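Local coordinates for ribose-5-phosphate isomerase RpiB (Thermotoga maritima, PDB 1O1X) that catalyses the interconversion of ribose 5-phosphate and ribulose 5-phosphate, as a member of the LacAB/RpiB family of sugar-phosphate isomerases, at the interface of chains A and B. Coordinates in Å, arbitrary orientation; residue numbers count along the deposited sequence, not the author numbering. Chains: chain A/B, ribose-5-phosphate isomerase RpiB.

The interface of chains A and B. Residues chain A 79, 97, 99, 103, 122; chain B 97, 99-100, 103.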
loop_
_atom_site.group_PDB
_atom_site.type_symbol
_atom_site.label_atom_id
_atom_site.label_comp_id
_atom_site.label_asym_id
_atom_site.label_seq_id
_atom_site.Cartn_x
_atom_site.Cartn_y
_atom_site.Cartn_z
ATOM N N THR A 79 13.477 0.158 2.655
ATOM C CA THR A 79 12.127 0.585 2.937
ATOM C C THR A 79 11.873 2.011 2.559
ATOM O O THR A 79 10.723 2.494 2.636
ATOM C CB THR A 79 11.836 0.454 4.443
ATOM O OG1 THR A 79 12.743 1.320 5.165
ATOM C CG2 THR A 79 12.055 -0.970 4.936
ATOM N N LEU A 97 8.933 10.044 0.561
ATOM C CA LEU A 97 8.814 8.584 0.483
ATOM C C LEU A 97 7.426 8.265 -0.107
ATOM O O LEU A 97 6.386 8.499 0.541
ATOM C CB LEU A 97 8.984 8.002 1.889
ATOM C CG LEU A 97 8.837 6.495 2.078
ATOM C CD1 LEU A 97 9.616 5.740 1.061
ATOM C CD2 LEU A 97 9.202 6.048 3.506
ATOM N N LEU A 99 4.924 5.459 -2.010
ATOM C CA LEU A 99 4.690 4.033 -2.272
ATOM C C LEU A 99 3.735 3.776 -3.427
ATOM O O LEU A 99 3.550 2.635 -3.866
ATOM C CB LEU A 99 4.175 3.341 -1.017
ATOM C CG LEU A 99 5.277 2.584 -0.272
ATOM C CD1 LEU A 99 6.345 3.573 0.224
ATOM C CD2 LEU A 99 4.663 1.768 0.887
HETATM N N MSE A 103 0.849 9.510 -4.160
HETATM C CA MSE A 103 1.721 10.118 -3.188
HETATM C C MSE A 103 2.757 11.043 -3.837
HETATM O O MSE A 103 3.031 12.133 -3.308
HETATM C CB MSE A 103 2.374 9.053 -2.305
HETATM C CG MSE A 103 1.388 8.368 -1.403
HETATM SE SE MSE A 103 2.289 7.129 -0.133
HETATM C CE MSE A 103 3.073 8.425 1.087
ATOM N N LEU A 122 10.340 -3.157 -1.243
ATOM C CA LEU A 122 8.926 -3.196 -0.982
ATOM C C LEU A 122 8.081 -3.092 -2.262
ATOM O O LEU A 122 7.025 -3.705 -2.326
ATOM C CB LEU A 122 8.508 -2.099 -0.027
ATOM C CG LEU A 122 9.133 -2.083 1.372
ATOM C CD1 LEU A 122 8.489 -0.953 2.137
ATOM C CD2 LEU A 122 9.024 -3.376 2.107
ATOM N N LEU B 97 7.553 7.500 8.227
ATOM C CA LEU B 97 6.253 7.451 7.549
ATOM C C LEU B 97 5.952 5.971 7.238
ATOM O O LEU B 97 6.623 5.345 6.394
ATOM C CB LEU B 97 6.332 8.297 6.275
ATOM C CG LEU B 97 5.113 8.351 5.359
ATOM C CD1 LEU B 97 3.865 8.607 6.125
ATOM C CD2 LEU B 97 5.287 9.371 4.218
ATOM N N LEU B 99 3.071 3.051 6.273
ATOM C CA LEU B 99 1.741 2.811 5.700
ATOM C C LEU B 99 1.169 1.444 6.041
ATOM O O LEU B 99 0.003 1.147 5.760
ATOM C CB LEU B 99 1.774 2.990 4.188
ATOM C CG LEU B 99 1.246 4.357 3.749
ATOM C CD1 LEU B 99 2.151 5.469 4.305
ATOM C CD2 LEU B 99 1.145 4.412 2.209
ATOM N N PHE B 100 2.011 0.564 6.568
ATOM C CA PHE B 100 1.560 -0.760 7.042
ATOM C C PHE B 100 2.520 -1.261 8.168
ATOM O O PHE B 100 3.640 -0.722 8.312
ATOM C CB PHE B 100 1.352 -1.789 5.888
ATOM C CG PHE B 100 2.570 -2.015 5.010
ATOM C CD1 PHE B 100 2.816 -1.198 3.920
ATOM C CD2 PHE B 100 3.450 -3.070 5.264
ATOM C CE1 PHE B 100 3.938 -1.413 3.115
ATOM C CE2 PHE B 100 4.531 -3.289 4.475
ATOM C CZ PHE B 100 4.796 -2.457 3.420
HETATM N N MSE B 103 6.394 -1.801 8.021
HETATM C CA MSE B 103 7.208 -0.616 7.948
HETATM C C MSE B 103 7.557 -0.066 9.335
HETATM O O MSE B 103 8.703 0.355 9.564
HETATM C CB MSE B 103 6.547 0.441 7.060
HETATM C CG MSE B 103 6.511 0.038 5.614
HETATM SE SE MSE B 103 5.825 1.507 4.459
HETATM C CE MSE B 103 7.370 2.688 4.479
#
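A:Leu99 and B:Met103 pack against each other at the apolar centre of this two-fold interface between two copies of a LacAB/RpiB-family isomerase. The deposited assembly holds four copies, and the contact is probably part of the natural oligomer, as RpiB enzymes generally assemble from such subunits. Both residues at position 103 are selenomethionines, at the start of helix 101-109. The two side chains run antiparallel, one alongside the other. The CD2 methyl of A:Leu99 lies 3.8 Å from the selenium SE of B:Met103. The symmetry twin pairs A:Met103 with B:Leu99 in the same way.

The selenomethionine ends then turn to the leucines of strand 95-97. In B:Met103 the chain is extended at chi2 and bends at chi3 (74°), which carries the methyl CE toward chain A. There it meets A:Leu97 tip to tip, with CE 3.9 Å from CD2 of the leucine. A:Leu97 has CG opposite its backbone N (chi1 177°), and its CD2 branch faces the partner chain. The same CD2 lies 3.9 Å from the backbone carbonyl O of B:Leu97. The two strand ends therefore approach each other near the axis, each leucine methyl beside the other chain's carbonyl.

Further out, B:Phe100 crosses A:Leu99 at about a right angle. Its ring atom CE1 is 4.0 Å from CD2 of A:Leu99. Within chain B, CG of B:Met103 lies 3.7 Å above the ring plane of B:Phe100, displaced toward the rim. This packing probably helps to set the position of the ring. A:Leu122 adds its CD1 methyl on this flank, 4.1 Å from CG of B:Met103. The same methyl also touches the ring at CZ of B:Phe100.

At the polar rim, the backbone O of A:Thr79 lies 3.8 Å from CE of B:Met103, a van der Waals contact. A:Thr79 lies in a loop just before helix 81-87 and is itself predicted to bind D-ribulose 5-phosphate.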